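Local coordinates for hyaluronidase-phage associated (Streptococcus pyogenes, PDB 2WB3) that cleaves hyaluronan as a phage tail-fibre hyaluronate lyase built around a triple-stranded beta-helix, at the interface of chains A and B. Coordinates in Å, arbitrary orientation; residue numbers count along the deposited sequence, not the author numbering. Chains: chain A/B, Hyaluronidase-phage associated.

Contact 1: the interface of chains A and B. Residues chain A 20-23; chain B 2, 4-6.
The side-chain amide of A:Asn21 meets two amides of chain B, and its plane stands at 90° to that of B:Asn5 and 41° to that of B:Asn2. The site lies in a phage tail fibre of the triple-stranded beta-helix type. CG of A:Asn21 lies anti to the backbone N (chi1 175°), which carries the amide over toward the two chain B asparagines. Its CB packs 3.3 Å from the amide oxygen OD1 of B:Asn2. As modelled, ND2 of A:Asn21 and ND2 of B:Asn5 are 2.7 Å apart. Two amide nitrogens should not meet so closely, so one amide may be built the wrong way round. With A:Asn21 turned over, its oxygen could accept from B:Asn5, whose ND2 also donates to OD1 of B:Asn2 at 3.1 Å.

Strand 20-24 of chain A pairs in parallel with strand 4-8 of chain B. N of A:Asn21 donates to O of B:Val4, N of B:Ile6 to O of A:Asn21, and N of A:Thr23 to O of B:Ile6. The apolar groups lie on the opposite side of the paired strands from the asparagines. CD1 of A:Leu20 touches CG1 of B:Val4 at 3.7 Å and CG1 of B:Ile6 at 3.8 Å. A:Ile22 runs alongside B:Ile6, both heading to this apolar side.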
loop_
_atom_site.group_PDB
_atom_site.type_symbol
_atom_site.label_atom_id
_atom_site.label_comp_id
_atom_site.label_asym_id
_atom_site.label_seq_id
_atom_site.Cartn_x
_atom_site.Cartn_y
_atom_site.Cartn_z
ATOM N N LEU A 20 4.445 4.608 7.427
ATOM C CA LEU A 20 3.023 4.387 7.126
ATOM C C LEU A 20 2.153 5.200 8.080
ATOM O O LEU A 20 2.297 5.103 9.312
ATOM C CB LEU A 20 2.720 2.882 7.207
ATOM C CG LEU A 20 1.225 2.559 6.920
ATOM C CD1 LEU A 20 0.747 3.069 5.585
ATOM C CD2 LEU A 20 1.022 1.060 6.980
ATOM N N ASN A 21 1.259 6.024 7.518
ATOM C CA ASN A 21 0.414 6.866 8.319
ATOM C C ASN A 21 -1.040 6.626 7.843
ATOM O O ASN A 21 -1.322 6.730 6.676
ATOM C CB ASN A 21 0.782 8.350 8.119
ATOM C CG ASN A 21 -0.182 9.290 8.862
ATOM O OD1 ASN A 21 -0.310 9.231 10.091
ATOM N ND2 ASN A 21 -0.864 10.158 8.107
ATOM N N ILE A 22 -1.913 6.239 8.754
ATOM C CA ILE A 22 -3.326 5.939 8.399
ATOM C C ILE A 22 -4.260 6.849 9.166
ATOM O O ILE A 22 -4.125 7.000 10.387
ATOM C CB ILE A 22 -3.606 4.485 8.768
ATOM C CG1 ILE A 22 -2.625 3.615 7.955
ATOM C CG2 ILE A 22 -5.122 4.074 8.517
ATOM C CD1 ILE A 22 -2.827 2.299 8.092
ATOM N N THR A 23 -5.222 7.482 8.478
ATOM C CA THR A 23 -6.275 8.235 9.188
ATOM C C THR A 23 -7.651 7.941 8.612
ATOM O O THR A 23 -7.841 8.021 7.401
ATOM C CB THR A 23 -6.122 9.773 9.115
ATOM O OG1 THR A 23 -6.206 10.211 7.748
ATOM C CG2 THR A 23 -4.801 10.229 9.748
ATOM N N ASN B 2 5.231 11.682 4.912
ATOM C CA ASN B 2 5.232 10.235 5.178
ATOM C C ASN B 2 5.440 9.466 3.891
ATOM O O ASN B 2 5.022 9.904 2.799
ATOM C CB ASN B 2 3.911 9.797 5.850
ATOM C CG ASN B 2 3.583 10.576 7.118
ATOM O OD1 ASN B 2 2.449 11.090 7.268
ATOM N ND2 ASN B 2 4.546 10.677 8.041
ATOM N N VAL B 4 4.077 6.413 3.105
ATOM C CA VAL B 4 2.767 5.964 2.624
ATOM C C VAL B 4 1.736 6.607 3.535
ATOM O O VAL B 4 1.852 6.526 4.732
ATOM C CB VAL B 4 2.627 4.424 2.646
ATOM C CG1 VAL B 4 1.279 4.008 2.094
ATOM C CG2 VAL B 4 3.710 3.808 1.744
ATOM N N ASN B 5 0.739 7.271 2.952
ATOM C CA ASN B 5 -0.395 7.819 3.688
ATOM C C ASN B 5 -1.684 7.175 3.147
ATOM O O ASN B 5 -1.896 7.218 1.933
ATOM C CB ASN B 5 -0.565 9.322 3.418
ATOM C CG ASN B 5 0.285 10.177 4.314
ATOM O OD1 ASN B 5 1.134 10.912 3.825
ATOM N ND2 ASN B 5 0.042 10.135 5.608
ATOM N N ILE B 6 -2.508 6.617 4.038
ATOM C CA ILE B 6 -3.808 6.024 3.664
ATOM C C ILE B 6 -4.892 6.821 4.381
ATOM O O ILE B 6 -4.883 6.892 5.628
ATOM C CB ILE B 6 -3.901 4.554 4.098
ATOM C CG1 ILE B 6 -2.590 3.832 3.839
ATOM C CG2 ILE B 6 -4.968 3.829 3.303
ATOM C CD1 ILE B 6 -2.373 3.541 2.424
#

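Contact 2: the interface of chains A and B. Residues chain A 78-81; chain B 55-56, 58-59, 61.
The carboxylate of B:Asp58 grips the start of the A:Thr78 to A:Gln81 segment with both oxygens. This is a loop-to-loop contact between two chains of the triple-stranded beta-helix tail fibre. OD1 accepts from the backbone N of A:Ala79 at 2.8 Å, and the bond is almost straight (177° at H). OD2 accepts from the hydroxyl OG1 of A:Thr78; the modelled length of 2.4 Å is very short and should be read with caution. Each oxygen is met on its syn side, with the donor about 20° out of the carboxylate plane. The A:Thr78 side chain comes roughly perpendicular to that of B:Asp58.

Farther along, N of A:Gln81 donates to O of B:Ala61 at 3.0 Å, coming in from above the carbonyl plane. OE1 of A:Gln81 sits 3.1 Å from the same carbonyl oxygen. Two acceptors clash there as modelled, and an amide turned over would offer its NH2 instead. The methyl CB of A:Ala79 packs on CA of B:Glu59 at 3.6 Å, and that of A:Ala80 faces the carboxylate carbon of B:Asp58.

In the second shell, N of A:Ala80 donates to OG1 of A:Thr78 at 3.1 Å, which helps to hold the hydroxyl in position for B:Asp58. The anti placement of OG1 to the backbone N (chi1 177°) allows this. Water 1 joins O of A:Ala79 to O of B:Glu59, 2.6 Å from each.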
loop_
_atom_site.group_PDB
_atom_site.type_symbol
_atom_site.label_atom_id
_atom_site.label_comp_id
_atom_site.label_asym_id
_atom_site.label_seq_id
_atom_site.Cartn_x
_atom_site.Cartn_y
_atom_site.Cartn_z
ATOM N N THR A 78 -13.988 12.728 26.373
ATOM C CA THR A 78 -14.027 11.402 25.741
ATOM C C THR A 78 -14.151 10.379 26.839
ATOM O O THR A 78 -13.788 10.614 27.979
ATOM C CB THR A 78 -12.753 11.143 24.876
ATOM O OG1 THR A 78 -12.797 9.818 24.345
ATOM C CG2 THR A 78 -11.494 11.277 25.734
ATOM N N ALA A 79 -14.762 9.261 26.523
ATOM C CA ALA A 79 -14.861 8.188 27.446
ATOM C C ALA A 79 -14.221 6.933 26.793
ATOM O O ALA A 79 -14.420 5.836 27.283
ATOM C CB ALA A 79 -16.331 7.913 27.714
ATOM N N ALA A 80 -13.505 7.117 25.684
ATOM C CA ALA A 80 -12.856 5.986 24.990
ATOM C C ALA A 80 -11.814 5.336 25.874
ATOM O O ALA A 80 -11.169 5.960 26.752
ATOM C CB ALA A 80 -12.244 6.413 23.643
ATOM N N GLN A 81 -11.649 4.051 25.618
ATOM C CA GLN A 81 -10.788 3.166 26.374
ATOM C C GLN A 81 -9.421 3.081 25.703
ATOM O O GLN A 81 -9.275 3.381 24.541
ATOM C CB GLN A 81 -11.442 1.784 26.384
ATOM C CG GLN A 81 -12.673 1.745 27.250
ATOM C CD GLN A 81 -13.625 0.646 26.851
ATOM O OE1 GLN A 81 -13.979 0.485 25.676
ATOM N NE2 GLN A 81 -14.009 -0.128 27.794
ATOM N N LYS B 55 -19.005 14.168 25.459
ATOM C CA LYS B 55 -17.901 13.465 26.135
ATOM C C LYS B 55 -18.180 11.973 26.477
ATOM O O LYS B 55 -17.278 11.219 26.884
ATOM C CB LYS B 55 -17.458 14.258 27.372
ATOM C CG LYS B 55 -18.547 14.291 28.451
ATOM C CD LYS B 55 -18.090 14.859 29.790
ATOM C CE LYS B 55 -19.327 15.316 30.596
ATOM N NZ LYS B 55 -19.144 14.972 32.045
ATOM N N GLU B 56 -19.415 11.526 26.258
ATOM C CA GLU B 56 -19.771 10.156 26.555
ATOM C C GLU B 56 -20.101 9.377 25.306
ATOM O O GLU B 56 -20.375 8.173 25.377
ATOM C CB GLU B 56 -20.985 10.090 27.460
ATOM C CG GLU B 56 -20.899 10.920 28.692
ATOM C CD GLU B 56 -22.016 10.542 29.630
ATOM O OE1 GLU B 56 -21.687 9.908 30.656
ATOM O OE2 GLU B 56 -23.206 10.797 29.308
ATOM N N ASP B 58 -18.332 8.222 22.835
ATOM C CA ASP B 58 -17.380 7.141 22.415
ATOM C C ASP B 58 -17.050 6.190 23.566
ATOM O O ASP B 58 -15.954 5.587 23.610
ATOM C CB ASP B 58 -16.095 7.794 21.858
ATOM C CG ASP B 58 -15.410 8.727 22.863
ATOM O OD1 ASP B 58 -15.881 8.914 24.025
ATOM O OD2 ASP B 58 -14.322 9.215 22.525
ATOM N N GLU B 59 -17.973 6.049 24.538
ATOM C CA GLU B 59 -17.693 5.219 25.683
ATOM C C GLU B 59 -17.397 3.718 25.384
ATOM O O GLU B 59 -16.739 3.051 26.210
ATOM C CB GLU B 59 -18.810 5.313 26.703
ATOM C CG GLU B 59 -20.143 4.809 26.205
ATOM C CD GLU B 59 -21.181 4.839 27.331
ATOM O OE1 GLU B 59 -21.006 5.659 28.261
ATOM O OE2 GLU B 59 -22.136 4.030 27.306
ATOM N N ALA B 61 -15.663 2.860 22.605
ATOM C CA ALA B 61 -14.608 2.892 21.605
ATOM C C ALA B 61 -13.320 2.559 22.334
ATOM O O ALA B 61 -13.277 2.615 23.553
ATOM C CB ALA B 61 -14.478 4.296 20.969
HETATM O O HOH W 1 -15.889 4.078 28.493
#

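Contact 3: the interface of chains A and B. Residues chain A 116-120; chain B 112-114.
The hydroxyl OG of A:Ser120 is held from both chains. It accepts from the backbone N of B:Phe114 at 3.0 Å in a nearly straight bond (169° at H). It also donates to the carbonyl O of A:Ala118, 2.8 Å away. CB of A:Ser120 lies over one face of the B:Phe114 ring, 3.5 Å from the centroid and offset toward the rim, as a CH-pi contact. The ring is brought there with CG between the backbone N and carbonyl carbon (chi1 67°). CB of A:Ser116 sits at the ring edge, in its plane.

OG of A:Ser116 is a second meeting point. It is 2.5 Å from O of B:Gly112, a short hydrogen bond that reaches the carbonyl from above its plane. It also lies 3.2 Å from O of A:Ala118, in the carbonyl plane and on a lone pair. Its single hydrogen is probably shared or alternates between the two carbonyls. O of A:Ala118 accepts from both serine hydroxyls, which links the two serines within chain A. CB of A:Ala118 packs against CB of B:Asp113 at 3.9 Å. The contact ties the turn between strands 114-116 and 120-122 of chain A to the start of strand 114-116 of chain B, and so joins neighbouring chains of the fibre.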
loop_
_atom_site.group_PDB
_atom_site.type_symbol
_atom_site.label_atom_id
_atom_site.label_comp_id
_atom_site.label_asym_id
_atom_site.label_seq_id
_atom_site.Cartn_x
_atom_site.Cartn_y
_atom_site.Cartn_z
ATOM N N SER A 116 2.687 -10.910 39.902
ATOM C CA SER A 116 3.744 -9.927 39.783
ATOM C C SER A 116 4.996 -10.538 40.403
ATOM O O SER A 116 4.898 -11.136 41.473
ATOM C CB SER A 116 3.382 -8.654 40.546
ATOM O OG SER A 116 4.487 -7.755 40.610
ATOM N N CYS A 117 6.151 -10.379 39.748
ATOM C CA CYS A 117 7.415 -10.975 40.226
ATOM C C CYS A 117 8.146 -10.141 41.298
ATOM O O CYS A 117 9.192 -10.581 41.795
ATOM C CB CYS A 117 8.349 -11.208 39.057
ATOM S SG CYS A 117 9.722 -12.387 39.313
ATOM N N ALA A 118 7.624 -8.960 41.664
ATOM C CA ALA A 118 8.325 -8.061 42.598
ATOM C C ALA A 118 7.401 -7.218 43.461
ATOM O O ALA A 118 6.240 -6.991 43.121
ATOM C CB ALA A 118 9.300 -7.145 41.857
ATOM N N SER A 119 7.952 -6.724 44.576
ATOM C CA SER A 119 7.225 -5.861 45.492
ATOM C C SER A 119 6.581 -4.693 44.778
ATOM O O SER A 119 7.203 -3.992 43.968
ATOM C CB SER A 119 8.138 -5.335 46.606
ATOM O OG SER A 119 8.522 -6.404 47.446
ATOM N N SER A 120 5.323 -4.474 45.129
ATOM C CA SER A 120 4.486 -3.544 44.413
ATOM C C SER A 120 3.811 -2.616 45.385
ATOM O O SER A 120 3.978 -2.748 46.619
ATOM C CB SER A 120 3.467 -4.349 43.600
ATOM O OG SER A 120 4.208 -5.134 42.666
ATOM N N GLY B 112 8.669 -6.286 36.919
ATOM C CA GLY B 112 7.348 -6.885 37.103
ATOM C C GLY B 112 6.607 -6.327 38.286
ATOM O O GLY B 112 5.469 -6.701 38.531
ATOM N N ASP B 113 7.243 -5.419 39.015
ATOM C CA ASP B 113 6.536 -4.656 40.032
ATOM C C ASP B 113 5.471 -3.781 39.401
ATOM O O ASP B 113 5.662 -3.238 38.315
ATOM C CB ASP B 113 7.511 -3.788 40.820
ATOM C CG ASP B 113 8.320 -2.897 39.940
ATOM O OD1 ASP B 113 9.080 -3.420 39.097
ATOM O OD2 ASP B 113 8.210 -1.661 40.062
ATOM N N PHE B 114 4.349 -3.610 40.077
ATOM C CA PHE B 114 3.351 -2.651 39.609
ATOM C C PHE B 114 3.201 -1.516 40.619
ATOM O O PHE B 114 3.539 -1.648 41.821
ATOM C CB PHE B 114 2.002 -3.327 39.257
ATOM C CG PHE B 114 1.277 -3.888 40.437
ATOM C CD1 PHE B 114 0.394 -3.119 41.147
ATOM C CD2 PHE B 114 1.472 -5.206 40.823
ATOM C CE1 PHE B 114 -0.258 -3.634 42.259
ATOM C CE2 PHE B 114 0.814 -5.725 41.900
ATOM C CZ PHE B 114 -0.033 -4.935 42.633
#

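The contacts are spread along the fibre and share no residue. The centres of their C-alpha atoms lie about 25 Å apart for contacts 1 and 2, 30 Å for contacts 2 and 3, and 38 Å for contacts 1 and 3. Contact 1 pairs strands 20-24 and 4-8, contact 2 joins loops, and contact 3 involves strand 114-116 of both chains. The whole interface is not an exact two-fold; in each contact the chains offer different residues. This fits chains that probably wind side by side about a three-fold axis, held together at several levels before helix 140-152.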